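Local coordinates for membrane lipoprotein family protein (Aeropyrum pernix, PDB 4PEV) that binds adenosine and, as the solute-binding lipoprotein of an ABC transport system, probably hands its ligand to a transporter in the cell membrane, at residues I53-L58 / L84-V89; S101-A106 / E124-V129; E184-A189 / E221-Y226. One frame throughout, in Å; residues are numbered along the deposited sequence.

Overall arrangement
Contacts 1 and 2 belong to one lobe and contact 3 to the other, on opposite sides of the centre of the chain, with adenosine bound between the lobes. Contact 1 pairs two strands of a parallel sheet; contact 2 joins two helices packed against that same sheet. Their centres are about 18 Å apart, and they touch: Leu56 CD2 meets Ala106 CB at 3.7 Å. Contact 3 repeats the strand pairing of contact 1 in the second lobe, its centre about 41 Å from that of contact 1 and about 38 Å from that of contact 2. The side chain of Trp224 is about 8 Å from the bound adenosine; the side chain of Val57 is about 11 Å from the bound adenosine.

Contact 1: residues I53-L58 / L84-V89; sequences ISVLVL and LGVDVV
Leu56 and Val89 are brought together by their torsions: Leu56 CG is anti to the backbone N (chi1 -178°), as is Val89 CG1, and the second torsion of Leu56 (chi2 65°) turns CD1 toward Val89. Leu56 CD1 comes to 3.7 Å from Val89 CG1 on the face that also carries Ser54 and Asp87. On the other face Val57 CG2, anti to its own carbonyl carbon, lies 3.9 Å from Val88 CG1, and Val55 CG2 is 4.1 Å from Val86 CG2. Between these layers four backbone bonds join the strands in parallel register. Asp87 N gives to Ile53 O at 2.8 Å and Val55 N to Asp87 O at 2.8 Å; Val89 N then gives to Val55 O and Val57 N to Val89 O, the last nearly straight at 175°. This is the strand pair of a beta-alpha-beta unit, in which Gly85, with positive phi, follows helix 69-84 and leads into strand 87-91. That strand is outermost in the sheet, while strand 54-59 is bonded on its other flank to strand 114-118. Val313 of helix 301-313 covers Ile53 and Val86, and helix 99-108 lies on the opposite face, that of Leu56.

Contact 2: residues S101-A106 / E124-V129; sequences SVLDAA and EPLEKV
Leu103 reaches from helix 99-108 to Pro125, Leu126 and Val129 of helix 123-132, two successive helices of an alternating beta-alpha lobe of the periplasmic binding protein fold, with strand 114-118 between them in the chain. The short helical segments run in roughly the same direction, inclined by 40°, with axes 9.9 Å apart. No hydrogen bond crosses between the two segments, and apolar packing centred on Leu103 carries the contact. Its CG is anti to the backbone N (chi1 179°), which carries the branch point out toward the second helix. The second torsion (chi2 50°, to CD1) leaves CD2 roughly anti to CA and directed at that helix. Leu103 CD2 lies 4.0 Å from Leu126 CA, over the link between Pro125 and Leu126 rather than against one side chain, with Pro125 CB only slightly farther off. Leu103 CD2 also comes to 4.3 Å from Leu126 CD1.

One turn further along, Val129 turns CG1 anti to its own backbone N, and Val129 CG1 meets Leu103 CG at 4.1 Å, the two side chains crossing obliquely. Val129 CG1 also lies 4.3 Å from Asp104 CA, where the two backbones come nearest to each other. Leu103 and Leu126 are buried: both reach Leu117 of strand 114-118 and Tyr138 of strand 137-141, so the helix pair is packed down onto the sheet through the same leucines that hold it together. Tyr138 touches Val129 as well. Asp104 borders this apolar patch, and its carboxylate finds its charged partner in the second helix: OD2 forms a salt bridge with Arg132, while OD1 makes a weak hydrogen bond to Tyr133 OH, and Val129 CG2 stands 4.3 Å from Asp104 OD2.

Contact 3: residues E184-A189 / E221-Y226; sequences EAKAGA and EMVWTY
Ala187 to Ala189 pair in parallel with Met222 to Trp224, joining strands 186-191 and 222-226 at the border of the second lobe's mixed sheet, where helix 196-214 links them as a beta-alpha-beta crossover. Four backbone bonds build the ladder: Ala187 N gives to Glu221 O, just ahead of the second strand, at 3.0 Å, Val223 N to Ala187 O at 3.2 Å, Ala189 N to Val223 O and Thr225 N to Ala189 O. In the second, the donor stands 35° out of the carbonyl plane. At the N-terminal end of the pair the chains of Lys186 and Glu221 run alongside each other in the same direction. Lys186 CG is beside the backbone N (chi1 -51°) and the chain beyond is extended, bringing NZ to 3.4 Å from Glu221 OE1 in a long, weak salt bridge; NZ also bonds weakly to Gln246 O. An alanine here would probably leave the Glu221 carboxylate without this charged mate and Glu221 CB without the packing of the lysine's CG and CD. On the face of Ala187 and Ala189, Ala187 CB meets CG of Met222, a selenomethionine, at 4.1 Å, and Ala189 CB approaches Trp224 CE3 obliquely at 3.4 Å. Helix 196-214 covers this face, with His202 stacked on Trp224. Thr225 packs against helix 233-245, and strand 186-191 continues the sheet into strand 248-254, with strand 222-226 outermost.

Contact 1: residues I53-L58 / L84-V89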
ATOM      1  N   ILE C  53     -27.508   5.917 -10.899  1.00 45.09           N
ATOM      2  CA  ILE C  53     -26.885   4.758 -10.277  1.00 40.51           C
ATOM      3  C   ILE C  53     -26.261   5.096  -8.913  1.00 37.42           C
ATOM      4  O   ILE C  53     -25.663   6.151  -8.704  1.00 35.62           O
ATOM      5  CB  ILE C  53     -25.883   4.107 -11.261  1.00 42.06           C
ATOM      6  CG1 ILE C  53     -26.664   3.183 -12.195  1.00 42.71           C
ATOM      7  CG2 ILE C  53     -24.785   3.306 -10.557  1.00 42.47           C
ATOM      8  CD1 ILE C  53     -25.894   2.759 -13.419  1.00 45.07           C
ATOM      9  N   SER C  54     -26.395   4.156  -7.991  1.00 35.39           N
ATOM     10  CA  SER C  54     -26.186   4.401  -6.584  1.00 34.41           C
ATOM     11  C   SER C  54     -25.158   3.420  -6.026  1.00 33.09           C
ATOM     12  O   SER C  54     -25.293   2.210  -6.217  1.00 33.44           O
ATOM     13  CB  SER C  54     -27.529   4.219  -5.897  1.00 35.20           C
ATOM     14  OG  SER C  54     -27.385   4.251  -4.501  1.00 39.43           O
ATOM     15  N   VAL C  55     -24.136   3.935  -5.344  1.00 31.12           N
ATOM     16  CA  VAL C  55     -23.033   3.103  -4.874  1.00 29.81           C
ATOM     17  C   VAL C  55     -22.781   3.378  -3.404  1.00 30.20           C
ATOM     18  O   VAL C  55     -22.873   4.521  -2.945  1.00 29.43           O
ATOM     19  CB  VAL C  55     -21.734   3.352  -5.668  1.00 30.46           C
ATOM     20  CG1 VAL C  55     -20.600   2.477  -5.157  1.00 30.99           C
ATOM     21  CG2 VAL C  55     -21.926   3.073  -7.148  1.00 30.95           C
ATOM     22  N   LEU C  56     -22.482   2.309  -2.669  1.00 29.88           N
ATOM     23  CA  LEU C  56     -22.092   2.402  -1.278  1.00 28.68           C
ATOM     24  C   LEU C  56     -20.642   1.987  -1.194  1.00 28.40           C
ATOM     25  O   LEU C  56     -20.270   0.911  -1.670  1.00 27.05           O
ATOM     26  CB  LEU C  56     -22.937   1.476  -0.405  1.00 29.04           C
ATOM     27  CG  LEU C  56     -22.636   1.525   1.098  1.00 28.99           C
ATOM     28  CD1 LEU C  56     -22.959   2.886   1.713  1.00 28.63           C
ATOM     29  CD2 LEU C  56     -23.405   0.429   1.804  1.00 28.55           C
ATOM     30  N   VAL C  57     -19.826   2.856  -0.610  1.00 28.15           N
ATOM     31  CA  VAL C  57     -18.436   2.546  -0.338  1.00 27.23           C
ATOM     32  C   VAL C  57     -18.319   2.357   1.147  1.00 27.67           C
ATOM     33  O   VAL C  57     -18.639   3.255   1.940  1.00 30.36           O
ATOM     34  CB  VAL C  57     -17.482   3.654  -0.772  1.00 27.35           C
ATOM     35  CG1 VAL C  57     -16.043   3.268  -0.409  1.00 27.83           C
ATOM     36  CG2 VAL C  57     -17.615   3.907  -2.269  1.00 27.03           C
ATOM     37  N   LEU C  58     -17.847   1.180   1.513  1.00 27.04           N
ATOM     38  CA  LEU C  58     -17.984   0.681   2.849  1.00 27.28           C
ATOM     39  C   LEU C  58     -16.568   0.391   3.321  1.00 28.68           C
ATOM     40  O   LEU C  58     -15.936  -0.565   2.880  1.00 29.73           O
ATOM     41  CB  LEU C  58     -18.885  -0.557   2.801  1.00 26.56           C
ATOM     42  CG  LEU C  58     -19.686  -1.077   4.000  1.00 26.28           C
ATOM     43  CD1 LEU C  58     -20.084  -0.006   5.004  1.00 26.23           C
ATOM     44  CD2 LEU C  58     -20.911  -1.824   3.508  1.00 25.19           C
ATOM     45  N   LEU C  84     -19.026   9.759 -14.370  1.00 41.92           N
ATOM     46  CA  LEU C  84     -20.138   8.869 -14.774  1.00 39.48           C
ATOM     47  C   LEU C  84     -21.501   9.256 -14.206  1.00 35.98           C
ATOM     48  O   LEU C  84     -22.493   8.680 -14.601  1.00 33.36           O
ATOM     49  CB  LEU C  84     -19.845   7.417 -14.380  1.00 39.73           C
ATOM     50  CG  LEU C  84     -18.431   6.912 -14.660  1.00 40.86           C
ATOM     51  CD1 LEU C  84     -18.324   5.431 -14.348  1.00 41.29           C
ATOM     52  CD2 LEU C  84     -18.024   7.196 -16.097  1.00 41.49           C
ATOM     53  N   GLY C  85     -21.545  10.193 -13.263  1.00 34.92           N
ATOM     54  CA  GLY C  85     -22.811  10.733 -12.764  1.00 33.82           C
ATOM     55  C   GLY C  85     -23.492   9.962 -11.643  1.00 33.94           C
ATOM     56  O   GLY C  85     -24.655  10.234 -11.333  1.00 35.96           O
ATOM     57  N   VAL C  86     -22.775   9.045 -11.000  1.00 32.49           N
ATOM     58  CA  VAL C  86     -23.375   8.177  -9.978  1.00 32.58           C
ATOM     59  C   VAL C  86     -23.442   8.861  -8.601  1.00 34.31           C
ATOM     60  O   VAL C  86     -22.716   9.829  -8.348  1.00 34.19           O
ATOM     61  CB  VAL C  86     -22.643   6.804  -9.872  1.00 31.54           C
ATOM     62  CG1 VAL C  86     -22.066   6.380 -11.211  1.00 32.01           C
ATOM     63  CG2 VAL C  86     -21.532   6.817  -8.850  1.00 31.16           C
ATOM     64  N   ASP C  87     -24.324   8.358  -7.724  1.00 37.60           N
ATOM     65  CA  ASP C  87     -24.401   8.802  -6.319  1.00 39.38           C
ATOM     66  C   ASP C  87     -23.553   7.883  -5.479  1.00 35.91           C
ATOM     67  O   ASP C  87     -23.744   6.673  -5.505  1.00 36.10           O
ATOM     68  CB  ASP C  87     -25.823   8.754  -5.758  1.00 45.58           C
ATOM     69  CG  ASP C  87     -26.834   9.445  -6.654  1.00 57.19           C
ATOM     70  OD1 ASP C  87     -26.454  10.376  -7.417  1.00 64.43           O
ATOM     71  OD2 ASP C  87     -28.025   9.046  -6.596  1.00 67.31           O
ATOM     72  N   VAL C  88     -22.613   8.456  -4.738  1.00 32.82           N
ATOM     73  CA  VAL C  88     -21.814   7.691  -3.803  1.00 30.19           C
ATOM     74  C   VAL C  88     -22.202   8.047  -2.360  1.00 28.27           C
ATOM     75  O   VAL C  88     -22.412   9.207  -2.034  1.00 27.85           O
ATOM     76  CB  VAL C  88     -20.320   7.916  -4.066  1.00 30.35           C
ATOM     77  CG1 VAL C  88     -19.466   7.231  -3.011  1.00 31.33           C
ATOM     78  CG2 VAL C  88     -19.950   7.383  -5.439  1.00 30.54           C
ATOM     79  N   VAL C  89     -22.346   7.024  -1.522  1.00 27.34           N
ATOM     80  CA  VAL C  89     -22.461   7.177  -0.077  1.00 25.88           C
ATOM     81  C   VAL C  89     -21.273   6.453   0.536  1.00 25.63           C
ATOM     82  O   VAL C  89     -20.986   5.324   0.156  1.00 25.94           O
ATOM     83  CB  VAL C  89     -23.746   6.516   0.449  1.00 25.74           C
ATOM     84  CG1 VAL C  89     -23.772   6.511   1.976  1.00 26.14           C
ATOM     85  CG2 VAL C  89     -24.972   7.208  -0.115  1.00 25.27           C
TER

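Contact 2: residues S101-A106 / E124-V129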
ATOM      1  N   SER C 101     -23.679  -7.284  10.167  1.00 27.75           N
ATOM      2  CA  SER C 101     -25.026  -6.751  10.283  1.00 27.76           C
ATOM      3  C   SER C 101     -25.263  -5.549   9.385  1.00 28.06           C
ATOM      4  O   SER C 101     -26.329  -5.385   8.791  1.00 28.79           O
ATOM      5  CB  SER C 101     -25.288  -6.329  11.709  1.00 27.57           C
ATOM      6  OG  SER C 101     -26.611  -5.849  11.781  1.00 29.25           O
ATOM      7  N   VAL C 102     -24.248  -4.706   9.315  1.00 28.07           N
ATOM      8  CA  VAL C 102     -24.250  -3.498   8.500  1.00 28.44           C
ATOM      9  C   VAL C 102     -24.230  -3.830   7.000  1.00 29.13           C
ATOM     10  O   VAL C 102     -24.903  -3.174   6.169  1.00 29.73           O
ATOM     11  CB  VAL C 102     -23.040  -2.620   8.931  1.00 28.32           C
ATOM     12  CG1 VAL C 102     -22.482  -1.778   7.802  1.00 29.28           C
ATOM     13  CG2 VAL C 102     -23.441  -1.760  10.107  1.00 28.37           C
ATOM     14  N   LEU C 103     -23.442  -4.842   6.651  1.00 28.87           N
ATOM     15  CA  LEU C 103     -23.356  -5.293   5.270  1.00 28.54           C
ATOM     16  C   LEU C 103     -24.660  -5.960   4.843  1.00 28.82           C
ATOM     17  O   LEU C 103     -25.115  -5.796   3.715  1.00 27.94           O
ATOM     18  CB  LEU C 103     -22.182  -6.251   5.116  1.00 28.61           C
ATOM     19  CG  LEU C 103     -21.938  -6.845   3.730  1.00 28.04           C
ATOM     20  CD1 LEU C 103     -21.918  -5.764   2.666  1.00 27.85           C
ATOM     21  CD2 LEU C 103     -20.643  -7.620   3.744  1.00 27.40           C
ATOM     22  N   ASP C 104     -25.264  -6.688   5.774  1.00 30.49           N
ATOM     23  CA  ASP C 104     -26.534  -7.384   5.547  1.00 31.91           C
ATOM     24  C   ASP C 104     -27.692  -6.398   5.338  1.00 28.65           C
ATOM     25  O   ASP C 104     -28.497  -6.565   4.432  1.00 25.74           O
ATOM     26  CB  ASP C 104     -26.809  -8.348   6.726  1.00 35.77           C
ATOM     27  CG  ASP C 104     -27.926  -9.337   6.436  1.00 40.37           C
ATOM     28  OD1 ASP C 104     -29.097  -9.014   6.740  1.00 46.24           O
ATOM     29  OD2 ASP C 104     -27.638 -10.444   5.917  1.00 43.54           O
ATOM     30  N   ALA C 105     -27.732  -5.355   6.165  1.00 27.60           N
ATOM     31  CA  ALA C 105     -28.782  -4.336   6.097  1.00 27.78           C
ATOM     32  C   ALA C 105     -28.708  -3.474   4.846  1.00 27.14           C
ATOM     33  O   ALA C 105     -29.736  -3.064   4.329  1.00 27.70           O
ATOM     34  CB  ALA C 105     -28.732  -3.446   7.336  1.00 28.60           C
ATOM     35  N   ALA C 106     -27.500  -3.183   4.377  1.00 26.49           N
ATOM     36  CA  ALA C 106     -27.337  -2.416   3.152  1.00 27.75           C
ATOM     37  C   ALA C 106     -27.749  -3.216   1.913  1.00 29.10           C
ATOM     38  O   ALA C 106     -28.258  -2.655   0.936  1.00 30.33           O
ATOM     39  CB  ALA C 106     -25.899  -1.941   3.028  1.00 27.72           C
ATOM     40  N   GLU C 124     -14.458 -12.137   5.340  1.00 37.90           N
ATOM     41  CA  GLU C 124     -15.222 -13.046   6.185  1.00 40.22           C
ATOM     42  C   GLU C 124     -16.718 -12.727   6.143  1.00 39.51           C
ATOM     43  O   GLU C 124     -17.503 -13.591   5.767  1.00 42.74           O
ATOM     44  CB  GLU C 124     -14.700 -12.986   7.621  1.00 46.47           C
ATOM     45  CG  GLU C 124     -13.860 -14.169   8.064  1.00 53.06           C
ATOM     46  CD  GLU C 124     -14.502 -14.901   9.226  1.00 61.07           C
ATOM     47  OE1 GLU C 124     -13.780 -15.191  10.213  1.00 68.92           O
ATOM     48  OE2 GLU C 124     -15.735 -15.150   9.166  1.00 62.62           O
ATOM     49  N   PRO C 125     -17.125 -11.487   6.506  1.00 36.66           N
ATOM     50  CA  PRO C 125     -18.545 -11.180   6.479  1.00 35.37           C
ATOM     51  C   PRO C 125     -19.204 -11.323   5.114  1.00 34.54           C
ATOM     52  O   PRO C 125     -20.374 -11.679   5.045  1.00 35.27           O
ATOM     53  CB  PRO C 125     -18.591  -9.716   6.924  1.00 35.65           C
ATOM     54  CG  PRO C 125     -17.385  -9.542   7.753  1.00 35.45           C
ATOM     55  CD  PRO C 125     -16.357 -10.344   7.030  1.00 37.06           C
ATOM     56  N   LEU C 126     -18.469 -11.030   4.048  1.00 33.77           N
ATOM     57  CA  LEU C 126     -19.019 -11.114   2.686  1.00 34.60           C
ATOM     58  C   LEU C 126     -19.278 -12.556   2.246  1.00 36.22           C
ATOM     59  O   LEU C 126     -20.291 -12.832   1.612  1.00 35.27           O
ATOM     60  CB  LEU C 126     -18.084 -10.437   1.681  1.00 32.31           C
ATOM     61  CG  LEU C 126     -18.563 -10.449   0.237  1.00 31.66           C
ATOM     62  CD1 LEU C 126     -19.785  -9.568   0.063  1.00 32.26           C
ATOM     63  CD2 LEU C 126     -17.455  -9.962  -0.670  1.00 32.74           C
ATOM     64  N   GLU C 127     -18.346 -13.453   2.568  1.00 39.60           N
ATOM     65  CA  GLU C 127     -18.482 -14.891   2.278  1.00 43.15           C
ATOM     66  C   GLU C 127     -19.833 -15.424   2.776  1.00 41.99           C
ATOM     67  O   GLU C 127     -20.435 -16.285   2.150  1.00 40.89           O
ATOM     68  CB  GLU C 127     -17.310 -15.688   2.907  1.00 46.81           C
ATOM     69  CG  GLU C 127     -16.012 -15.680   2.080  1.00 49.87           C
ATOM     70  CD  GLU C 127     -14.761 -16.180   2.823  1.00 54.19           C
ATOM     71  OE1 GLU C 127     -13.687 -16.214   2.185  1.00 57.53           O
ATOM     72  OE2 GLU C 127     -14.813 -16.531   4.030  1.00 55.71           O
ATOM     73  N   LYS C 128     -20.295 -14.873   3.893  1.00 42.61           N
ATOM     74  CA  LYS C 128     -21.578 -15.207   4.496  1.00 42.46           C
ATOM     75  C   LYS C 128     -22.762 -14.479   3.857  1.00 40.87           C
ATOM     76  O   LYS C 128     -23.814 -15.086   3.631  1.00 43.03           O
ATOM     77  CB  LYS C 128     -21.534 -14.854   5.985  1.00 45.39           C
ATOM     78  CG  LYS C 128     -20.463 -15.614   6.746  1.00 49.10           C
ATOM     79  CD  LYS C 128     -20.405 -15.217   8.212  1.00 53.20           C
ATOM     80  CE  LYS C 128     -19.908 -16.372   9.073  1.00 55.76           C
ATOM     81  NZ  LYS C 128     -18.970 -15.866  10.111  1.00 58.04           N
ATOM     82  N   VAL C 129     -22.593 -13.184   3.579  1.00 36.26           N
ATOM     83  CA  VAL C 129     -23.704 -12.324   3.156  1.00 33.15           C
ATOM     84  C   VAL C 129     -24.053 -12.449   1.665  1.00 33.23           C
ATOM     85  O   VAL C 129     -25.241 -12.480   1.296  1.00 31.58           O
ATOM     86  CB  VAL C 129     -23.415 -10.846   3.493  1.00 31.77           C
ATOM     87  CG1 VAL C 129     -24.444  -9.926   2.852  1.00 31.50           C
ATOM     88  CG2 VAL C 129     -23.392 -10.634   4.998  1.00 31.91           C
TER

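Contact 3: residues E184-A189 / E221-Y226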
ATOM      1  N   GLU C 184      25.890   2.458  11.335  1.00 51.43           N
ATOM      2  CA  GLU C 184      25.089   1.398  10.747  1.00 52.19           C
ATOM      3  C   GLU C 184      23.604   1.787  10.619  1.00 45.38           C
ATOM      4  O   GLU C 184      23.024   2.414  11.509  1.00 44.41           O
ATOM      5  CB  GLU C 184      25.345   0.087  11.512  1.00 56.92           C
ATOM      6  CG  GLU C 184      24.239  -0.944  11.492  1.00 62.25           C
ATOM      7  CD  GLU C 184      23.463  -0.922  12.787  1.00 66.01           C
ATOM      8  OE1 GLU C 184      22.369  -0.325  12.807  1.00 68.77           O
ATOM      9  OE2 GLU C 184      23.970  -1.472  13.791  1.00 66.01           O
ATOM     10  N   ALA C 185      23.023   1.432   9.470  1.00 39.18           N
ATOM     11  CA  ALA C 185      21.693   1.873   9.064  1.00 34.81           C
ATOM     12  C   ALA C 185      20.931   0.697   8.526  1.00 33.39           C
ATOM     13  O   ALA C 185      21.325   0.127   7.517  1.00 32.74           O
ATOM     14  CB  ALA C 185      21.789   2.930   7.979  1.00 33.52           C
ATOM     15  N   LYS C 186      19.820   0.356   9.176  1.00 32.75           N
ATOM     16  CA  LYS C 186      18.956  -0.720   8.696  1.00 32.10           C
ATOM     17  C   LYS C 186      17.726  -0.222   7.935  1.00 30.46           C
ATOM     18  O   LYS C 186      17.320   0.939   8.059  1.00 28.07           O
ATOM     19  CB  LYS C 186      18.510  -1.580   9.859  1.00 33.23           C
ATOM     20  CG  LYS C 186      19.663  -2.045  10.713  1.00 34.83           C
ATOM     21  CD  LYS C 186      19.165  -2.916  11.840  1.00 35.97           C
ATOM     22  CE  LYS C 186      20.203  -3.023  12.927  1.00 36.13           C
ATOM     23  NZ  LYS C 186      19.666  -3.881  14.008  1.00 38.36           N
ATOM     24  N   ALA C 187      17.158  -1.116   7.128  1.00 29.23           N
ATOM     25  CA  ALA C 187      15.874  -0.882   6.494  1.00 30.17           C
ATOM     26  C   ALA C 187      14.798  -1.308   7.480  1.00 30.09           C
ATOM     27  O   ALA C 187      15.079  -2.016   8.440  1.00 28.94           O
ATOM     28  CB  ALA C 187      15.758  -1.669   5.200  1.00 30.87           C
ATOM     29  N   GLY C 188      13.573  -0.861   7.263  1.00 30.16           N
ATOM     30  CA  GLY C 188      12.528  -1.113   8.230  1.00 30.41           C
ATOM     31  C   GLY C 188      11.159  -0.949   7.640  1.00 31.04           C
ATOM     32  O   GLY C 188      11.013  -0.491   6.509  1.00 30.92           O
ATOM     33  N   ALA C 189      10.158  -1.347   8.415  1.00 32.11           N
ATOM     34  CA  ALA C 189       8.769  -1.133   8.041  1.00 32.74           C
ATOM     35  C   ALA C 189       7.919  -1.136   9.280  1.00 32.86           C
ATOM     36  O   ALA C 189       8.105  -1.983  10.146  1.00 32.71           O
ATOM     37  CB  ALA C 189       8.289  -2.218   7.096  1.00 33.17           C
ATOM     38  N   GLU C 221      20.384  -5.183   7.075  1.00 39.01           N
ATOM     39  CA  GLU C 221      19.342  -5.856   7.846  1.00 39.40           C
ATOM     40  C   GLU C 221      17.994  -5.166   7.713  1.00 38.01           C
ATOM     41  O   GLU C 221      17.936  -3.988   7.376  1.00 36.58           O
ATOM     42  CB  GLU C 221      19.743  -5.917   9.298  1.00 41.92           C
ATOM     43  CG  GLU C 221      21.011  -6.711   9.482  1.00 46.45           C
ATOM     44  CD  GLU C 221      21.338  -6.958  10.937  1.00 52.61           C
ATOM     45  OE1 GLU C 221      20.789  -6.254  11.822  1.00 56.93           O
ATOM     46  OE2 GLU C 221      22.159  -7.864  11.191  1.00 58.54           O
HETATM   47  N   MSE C 222      16.918  -5.914   7.967  1.00 37.08           N
HETATM   48  CA  MSE C 222      15.558  -5.394   7.834  1.00 38.04           C
HETATM   49  C   MSE C 222      14.724  -5.777   9.026  1.00 35.49           C
HETATM   50  O   MSE C 222      14.708  -6.925   9.448  1.00 33.12           O
HETATM   51  CB  MSE C 222      14.880  -5.886   6.557  1.00 42.14           C
HETATM   52  CG  MSE C 222      13.661  -5.023   6.200  1.00 46.84           C
HETATM   53 SE   MSE C 222      11.936  -5.682   6.954  1.00 52.67          SE
HETATM   54  CE  MSE C 222      11.670  -7.214   5.741  1.00 51.29           C
ATOM     55  N   VAL C 223      14.017  -4.795   9.570  1.00 34.74           N
ATOM     56  CA  VAL C 223      13.190  -4.986  10.749  1.00 34.29           C
ATOM     57  C   VAL C 223      11.765  -4.630  10.408  1.00 33.42           C
ATOM     58  O   VAL C 223      11.467  -3.498  10.016  1.00 34.89           O
ATOM     59  CB  VAL C 223      13.657  -4.104  11.910  1.00 35.45           C
ATOM     60  CG1 VAL C 223      12.709  -4.236  13.107  1.00 34.09           C
ATOM     61  CG2 VAL C 223      15.098  -4.470  12.270  1.00 36.67           C
ATOM     62  N   TRP C 224      10.889  -5.613  10.563  1.00 31.78           N
ATOM     63  CA  TRP C 224       9.490  -5.476  10.232  1.00 30.70           C
ATOM     64  C   TRP C 224       8.680  -5.585  11.507  1.00 30.75           C
ATOM     65  O   TRP C 224       8.786  -6.575  12.211  1.00 32.39           O
ATOM     66  CB  TRP C 224       9.103  -6.582   9.281  1.00 29.76           C
ATOM     67  CG  TRP C 224       7.696  -6.573   8.898  1.00 30.00           C
ATOM     68  CD1 TRP C 224       6.644  -7.037   9.627  1.00 30.77           C
ATOM     69  CD2 TRP C 224       7.157  -6.098   7.669  1.00 29.13           C
ATOM     70  NE1 TRP C 224       5.480  -6.894   8.919  1.00 30.17           N
ATOM     71  CE2 TRP C 224       5.764  -6.315   7.712  1.00 29.08           C
ATOM     72  CE3 TRP C 224       7.716  -5.505   6.535  1.00 28.66           C
ATOM     73  CZ2 TRP C 224       4.915  -5.955   6.667  1.00 29.00           C
ATOM     74  CZ3 TRP C 224       6.876  -5.154   5.494  1.00 28.90           C
ATOM     75  CH2 TRP C 224       5.485  -5.383   5.567  1.00 28.52           C
ATOM     76  N   THR C 225       7.879  -4.563  11.795  1.00 30.18           N
ATOM     77  CA  THR C 225       7.029  -4.540  12.977  1.00 29.19           C
ATOM     78  C   THR C 225       5.541  -4.367  12.646  1.00 28.74           C
ATOM     79  O   THR C 225       5.117  -3.325  12.113  1.00 28.45           O
ATOM     80  CB  THR C 225       7.457  -3.413  13.930  1.00 29.39           C
ATOM     81  OG1 THR C 225       8.875  -3.467  14.101  1.00 30.67           O
ATOM     82  CG2 THR C 225       6.764  -3.556  15.292  1.00 28.89           C
ATOM     83  N   TYR C 226       4.755  -5.395  12.970  1.00 28.06           N
ATOM     84  CA  TYR C 226       3.308  -5.257  13.051  1.00 26.19           C
ATOM     85  C   TYR C 226       2.946  -4.454  14.297  1.00 26.17           C
ATOM     86  O   TYR C 226       3.357  -4.802  15.396  1.00 25.17           O
ATOM     87  CB  TYR C 226       2.645  -6.618  13.111  1.00 25.49           C
ATOM     88  CG  TYR C 226       2.680  -7.343  11.799  1.00 26.41           C
ATOM     89  CD1 TYR C 226       1.977  -6.852  10.690  1.00 27.01           C
ATOM     90  CD2 TYR C 226       3.410  -8.517  11.651  1.00 25.86           C
ATOM     91  CE1 TYR C 226       1.995  -7.516   9.476  1.00 27.14           C
ATOM     92  CE2 TYR C 226       3.443  -9.186  10.447  1.00 26.98           C
ATOM     93  CZ  TYR C 226       2.739  -8.689   9.359  1.00 28.45           C
ATOM     94  OH  TYR C 226       2.779  -9.371   8.154  1.00 30.70           O
TER